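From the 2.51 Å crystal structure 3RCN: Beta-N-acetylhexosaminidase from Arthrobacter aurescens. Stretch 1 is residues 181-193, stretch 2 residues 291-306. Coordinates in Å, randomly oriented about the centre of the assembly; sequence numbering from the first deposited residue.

Stretch 1, residues 181-193: GWRMQINRYPKLT
Stretch 2, residues 291-306: LEFYRNVLDEVVEIFP

Stretch 2 is a helix from Leu-291 to Ile-304 that begins earlier in the chain. Phe-305 is the first residue to leave helical phi/psi, at -101/112. Stretch 1 lies along one side of this helix as a mostly extended loop, then enters a helix by Lys-191. The two run in opposite senses around the contact: Ile-186 CA is 6.8 Å from Val-297 CA, and Arg-188 CA is 7.8 Å from Asn-296 CA. The stretches bury 707 Å² between them, both sides summed.

Gly-181 (169/162) makes no contact with the helix. An ideal CB here would lie 2.6 Å from Arg-183 NH2, so the lack of a side chain leaves room for that guanidinium.

Trp-182 is extended (-128/116), with chi1 t and chi2 -71°. It points toward the helix. Its CH2 lies 4.2 Å from Tyr-294 CE2 and its CZ2 4.2 Å from Val-297 CG1, both at the indole edge. Trp-182 NE1 donates to Met-184 O at 2.6 Å, which satisfies the buried indole nitrogen.

Arg-183 (-97/-2) is out of reach of the helix. Met-184, a selenomethionine, returns to extended geometry (-113/123). Its chi angles are all t, so the long chain reaches the last turn of the helix. SE is 3.9 Å from Val-301 CG2. CE is 3.7 Å from Ile-304 CG1 and 4.0 Å from Phe-305 CE1, at that ring's edge. A flexible, apolar chain suits this buried site.

Gln-185 (-70/127) turns away from the helix. Ile-186 (-119/123) points toward it with chi1 and chi2 both m. Its CD1 is 4.3 Å from Val-297 CG1, and its CG2 is 3.3 Å from Glu-300 OE2.

At Asn-187 (-64/-36) and Arg-188 (-77/-27) the backbone turns, and Tyr-189 N bonds weakly to Ile-186 O at 3.2 Å. Glu-300 (chi1 m, chi2 t, chi3 38°) receives the two amides of this turn. Asn-187 N donates to Glu-300 OE1 at 3.0 Å and 164°. Arg-188 N donates to Glu-300 OE2 at 3.2 Å and 150°. One carboxylate thus ties the loop to the helix. The Arg-188 side chain (t, t, m, then -116°) lays a guanidinium face on Asn-296, NH1 to ND2 3.7 Å.

Tyr-189 (-125/71) has chi1 m and chi2 -50°. Its ring makes an offset stack with Phe-293 (chi1 t, chi2 -88°), centroids 3.9 Å apart and planes at 15°. Tyr-189 CZ is 3.4 Å from Phe-293 CD2. Tyr-189 OH accepts from Asn-296 ND2 at 3.0 Å and 166°, with Asn-296 chi1 m. A water lies 3.2 Å from Tyr-189 OH and donates to Glu-292 OE2 at 3.0 Å, bridging the stretches at the exposed border.

Pro-190 and Lys-191 are exposed and do not touch the helix. Leu-192 N bonds to Tyr-189 O at 3.0 Å. Leu-192 (m, t) places CD1 4.0 Å from Phe-293 CZ and 4.2 Å from Val-297 CG2, closing the apolar cluster. Thr-193 is buried but out of reach.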

# COMPACT_ATOMS: atom_id res chain seq x y z
N GLY A 181 15.60 -13.80 7.49
CA GLY A 181 15.72 -12.37 7.72
C GLY A 181 15.25 -11.98 9.12
O GLY A 181 14.51 -12.72 9.75
N TRP A 182 15.66 -10.79 9.56
CA TRP A 182 15.31 -10.19 10.84
C TRP A 182 14.76 -8.78 10.57
O TRP A 182 15.46 -7.92 10.03
CB TRP A 182 16.56 -10.13 11.73
CG TRP A 182 16.32 -9.48 13.08
CD1 TRP A 182 16.10 -8.15 13.32
CD2 TRP A 182 16.30 -10.13 14.36
NE1 TRP A 182 15.92 -7.94 14.66
CE2 TRP A 182 16.04 -9.13 15.33
CE3 TRP A 182 16.46 -11.45 14.79
CZ2 TRP A 182 15.94 -9.42 16.69
CZ3 TRP A 182 16.37 -11.74 16.14
CH2 TRP A 182 16.10 -10.73 17.08
N ARG A 183 13.48 -8.54 10.89
CA ARG A 183 12.81 -7.32 10.47
C ARG A 183 12.75 -6.19 11.49
O ARG A 183 12.22 -5.12 11.22
CB ARG A 183 11.38 -7.62 10.01
CG ARG A 183 11.27 -8.66 8.93
CD ARG A 183 12.19 -8.39 7.77
NE ARG A 183 12.13 -9.49 6.81
CZ ARG A 183 13.08 -9.73 5.91
NH1 ARG A 183 14.14 -8.93 5.87
NH2 ARG A 183 12.98 -10.76 5.08
N MSE A 184 13.27 -6.42 12.68
CA MSE A 184 13.09 -5.39 13.70
C MSE A 184 14.40 -4.71 14.11
O MSE A 184 15.35 -5.36 14.55
CB MSE A 184 12.36 -5.95 14.91
CG MSE A 184 12.05 -4.88 15.92
SE MSE A 184 11.51 -5.57 17.66
CE MSE A 184 11.33 -3.86 18.58
N GLN A 185 14.43 -3.40 13.97
CA GLN A 185 15.60 -2.63 14.32
C GLN A 185 15.79 -2.61 15.84
O GLN A 185 14.86 -2.28 16.58
CB GLN A 185 15.46 -1.22 13.78
CG GLN A 185 16.38 -0.21 14.41
CD GLN A 185 16.05 1.20 13.93
OE1 GLN A 185 16.78 1.77 13.10
NE2 GLN A 185 14.95 1.76 14.45
N ILE A 186 16.98 -3.00 16.28
CA ILE A 186 17.35 -2.98 17.69
C ILE A 186 18.54 -2.05 17.86
O ILE A 186 19.58 -2.22 17.22
CB ILE A 186 17.75 -4.37 18.21
CG1 ILE A 186 16.63 -5.39 18.00
CG2 ILE A 186 18.07 -4.31 19.68
CD1 ILE A 186 15.40 -5.13 18.82
N ASN A 187 18.37 -1.05 18.71
CA ASN A 187 19.35 0.01 18.87
C ASN A 187 20.70 -0.47 19.39
O ASN A 187 21.74 0.03 18.99
CB ASN A 187 18.80 1.12 19.79
CG ASN A 187 17.59 1.86 19.18
OD1 ASN A 187 17.49 2.04 17.96
ND2 ASN A 187 16.68 2.29 20.05
N ARG A 188 20.68 -1.46 20.28
CA ARG A 188 21.92 -1.94 20.87
C ARG A 188 22.69 -2.83 19.92
O ARG A 188 23.92 -2.93 20.00
CB ARG A 188 21.64 -2.69 22.18
CG ARG A 188 22.89 -3.20 22.89
CD ARG A 188 22.50 -4.06 24.07
NE ARG A 188 21.72 -3.31 25.05
CZ ARG A 188 22.12 -3.05 26.29
NH1 ARG A 188 23.29 -3.51 26.73
NH2 ARG A 188 21.34 -2.34 27.09
N TYR A 189 21.97 -3.48 19.01
CA TYR A 189 22.58 -4.46 18.12
C TYR A 189 22.33 -4.14 16.64
O TYR A 189 21.60 -4.87 15.96
CB TYR A 189 22.04 -5.86 18.46
CG TYR A 189 22.34 -6.34 19.87
CD1 TYR A 189 23.64 -6.28 20.38
CD2 TYR A 189 21.34 -6.85 20.69
CE1 TYR A 189 23.92 -6.72 21.66
CE2 TYR A 189 21.61 -7.28 21.96
CZ TYR A 189 22.91 -7.22 22.45
OH TYR A 189 23.18 -7.67 23.72
N PRO A 190 22.97 -3.08 16.13
CA PRO A 190 22.69 -2.53 14.80
C PRO A 190 22.80 -3.55 13.68
O PRO A 190 22.12 -3.39 12.68
CB PRO A 190 23.78 -1.46 14.61
CG PRO A 190 24.26 -1.15 16.01
CD PRO A 190 24.13 -2.43 16.76
N LYS A 191 23.64 -4.57 13.83
CA LYS A 191 23.86 -5.54 12.75
C LYS A 191 22.65 -6.43 12.52
O LYS A 191 22.55 -7.07 11.47
CB LYS A 191 25.07 -6.44 13.03
CG LYS A 191 26.39 -5.72 13.22
CD LYS A 191 26.98 -5.32 11.89
CE LYS A 191 28.37 -4.76 12.12
NZ LYS A 191 29.08 -5.55 13.16
N LEU A 192 21.75 -6.50 13.49
CA LEU A 192 20.55 -7.32 13.33
C LEU A 192 19.85 -6.92 12.04
O LEU A 192 19.42 -7.77 11.26
CB LEU A 192 19.61 -7.19 14.53
CG LEU A 192 20.04 -8.10 15.70
CD1 LEU A 192 19.06 -8.05 16.88
CD2 LEU A 192 20.25 -9.55 15.23
N THR A 193 19.69 -5.61 11.86
CA THR A 193 19.18 -5.08 10.60
C THR A 193 20.24 -4.89 9.49
O THR A 193 19.99 -5.25 8.35
CB THR A 193 18.33 -3.83 10.82
OG1 THR A 193 19.09 -2.86 11.54
CG2 THR A 193 17.08 -4.21 11.63
N LEU A 291 21.62 -15.77 26.12
CA LEU A 291 20.59 -15.32 27.06
C LEU A 291 20.63 -13.81 27.27
O LEU A 291 19.59 -13.16 27.23
CB LEU A 291 20.73 -16.04 28.40
CG LEU A 291 19.75 -17.19 28.58
CD1 LEU A 291 19.90 -17.82 29.94
CD2 LEU A 291 18.32 -16.68 28.35
N GLU A 292 21.82 -13.27 27.50
CA GLU A 292 21.95 -11.84 27.73
C GLU A 292 21.54 -11.05 26.47
O GLU A 292 20.86 -10.02 26.55
CB GLU A 292 23.38 -11.47 28.15
CG GLU A 292 23.58 -9.98 28.40
CD GLU A 292 24.97 -9.49 28.01
OE1 GLU A 292 25.93 -10.29 28.12
OE2 GLU A 292 25.11 -8.31 27.61
N PHE A 293 21.95 -11.56 25.31
CA PHE A 293 21.64 -10.93 24.05
C PHE A 293 20.13 -10.78 23.91
O PHE A 293 19.63 -9.69 23.64
CB PHE A 293 22.20 -11.77 22.91
CG PHE A 293 22.08 -11.11 21.57
CD1 PHE A 293 20.94 -11.27 20.80
CD2 PHE A 293 23.12 -10.34 21.07
CE1 PHE A 293 20.83 -10.66 19.56
CE2 PHE A 293 23.02 -9.73 19.83
CZ PHE A 293 21.87 -9.90 19.08
N TYR A 294 19.41 -11.87 24.13
CA TYR A 294 17.99 -11.87 23.89
C TYR A 294 17.16 -11.21 24.98
O TYR A 294 16.01 -10.87 24.76
CB TYR A 294 17.50 -13.29 23.62
CG TYR A 294 17.74 -13.70 22.20
CD1 TYR A 294 18.90 -14.37 21.84
CD2 TYR A 294 16.82 -13.41 21.20
CE1 TYR A 294 19.14 -14.74 20.54
CE2 TYR A 294 17.04 -13.77 19.89
CZ TYR A 294 18.20 -14.44 19.56
OH TYR A 294 18.44 -14.82 18.27
N ARG A 295 17.75 -11.01 26.16
CA ARG A 295 17.11 -10.22 27.20
C ARG A 295 17.17 -8.77 26.78
O ARG A 295 16.21 -8.02 26.95
CB ARG A 295 17.80 -10.34 28.55
CG ARG A 295 17.65 -11.66 29.25
CD ARG A 295 18.22 -11.55 30.65
NE ARG A 295 18.15 -12.81 31.36
CZ ARG A 295 19.20 -13.58 31.58
NH1 ARG A 295 20.39 -13.17 31.16
NH2 ARG A 295 19.06 -14.74 32.24
N ASN A 296 18.31 -8.38 26.23
CA ASN A 296 18.47 -7.04 25.67
C ASN A 296 17.52 -6.77 24.50
O ASN A 296 16.96 -5.68 24.38
CB ASN A 296 19.92 -6.77 25.29
CG ASN A 296 20.81 -6.61 26.51
OD1 ASN A 296 20.37 -6.15 27.56
ND2 ASN A 296 22.07 -7.01 26.39
N VAL A 297 17.32 -7.77 23.64
CA VAL A 297 16.36 -7.64 22.56
C VAL A 297 14.96 -7.51 23.14
O VAL A 297 14.18 -6.65 22.72
CB VAL A 297 16.41 -8.85 21.61
CG1 VAL A 297 15.16 -8.92 20.77
CG2 VAL A 297 17.65 -8.80 20.73
N LEU A 298 14.63 -8.33 24.13
CA LEU A 298 13.27 -8.32 24.64
C LEU A 298 12.97 -7.07 25.45
O LEU A 298 11.81 -6.73 25.69
CB LEU A 298 12.96 -9.57 25.45
CG LEU A 298 12.84 -10.89 24.70
CD1 LEU A 298 12.79 -12.04 25.71
CD2 LEU A 298 11.63 -10.92 23.78
N ASP A 299 14.03 -6.38 25.88
CA ASP A 299 13.89 -5.10 26.57
C ASP A 299 13.38 -4.05 25.59
O ASP A 299 12.51 -3.25 25.93
CB ASP A 299 15.23 -4.62 27.13
CG ASP A 299 15.62 -5.31 28.42
OD1 ASP A 299 14.72 -5.84 29.11
OD2 ASP A 299 16.83 -5.33 28.74
N GLU A 300 13.93 -4.04 24.38
CA GLU A 300 13.44 -3.08 23.40
C GLU A 300 12.06 -3.48 22.87
O GLU A 300 11.19 -2.63 22.73
CB GLU A 300 14.45 -2.86 22.27
CG GLU A 300 15.75 -2.27 22.82
CD GLU A 300 16.70 -1.78 21.75
OE1 GLU A 300 16.23 -1.22 20.74
OE2 GLU A 300 17.93 -1.95 21.94
N VAL A 301 11.85 -4.77 22.63
CA VAL A 301 10.54 -5.23 22.17
C VAL A 301 9.45 -4.74 23.09
O VAL A 301 8.42 -4.23 22.66
CB VAL A 301 10.45 -6.76 22.15
CG1 VAL A 301 8.99 -7.20 21.94
CG2 VAL A 301 11.37 -7.33 21.09
N VAL A 302 9.69 -4.87 24.39
CA VAL A 302 8.67 -4.61 25.39
C VAL A 302 8.36 -3.12 25.51
O VAL A 302 7.26 -2.72 25.89
CB VAL A 302 9.06 -5.27 26.73
CG1 VAL A 302 9.02 -4.29 27.89
CG2 VAL A 302 8.19 -6.47 26.96
N GLU A 303 9.34 -2.30 25.15
CA GLU A 303 9.16 -0.85 25.05
C GLU A 303 8.25 -0.46 23.86
O GLU A 303 7.42 0.44 23.96
CB GLU A 303 10.53 -0.18 24.93
CG GLU A 303 10.49 1.34 25.01
CD GLU A 303 9.91 1.82 26.33
OE1 GLU A 303 10.14 1.15 27.36
OE2 GLU A 303 9.21 2.87 26.33
N ILE A 304 8.42 -1.15 22.73
CA ILE A 304 7.63 -0.90 21.52
C ILE A 304 6.21 -1.47 21.53
O ILE A 304 5.25 -0.76 21.21
CB ILE A 304 8.36 -1.46 20.27
CG1 ILE A 304 9.80 -0.96 20.19
CG2 ILE A 304 7.56 -1.16 19.02
CD1 ILE A 304 9.93 0.55 20.30
N PHE A 305 6.08 -2.75 21.89
CA PHE A 305 4.81 -3.48 21.90
C PHE A 305 4.24 -3.60 23.32
O PHE A 305 4.79 -4.32 24.15
CB PHE A 305 5.00 -4.90 21.35
CG PHE A 305 5.57 -4.95 19.97
CD1 PHE A 305 6.93 -4.89 19.76
CD2 PHE A 305 4.72 -5.03 18.87
CE1 PHE A 305 7.45 -4.93 18.48
CE2 PHE A 305 5.23 -5.06 17.58
CZ PHE A 305 6.60 -5.02 17.37
N PRO A 306 3.12 -2.92 23.57
CA PRO A 306 2.34 -2.95 24.82
C PRO A 306 1.65 -4.30 25.12
O PRO A 306 1.22 -4.50 26.24
CB PRO A 306 1.30 -1.85 24.60
CG PRO A 306 1.16 -1.77 23.13
CD PRO A 306 2.53 -2.00 22.59
O HOH W 1 26.10 -7.34 25.00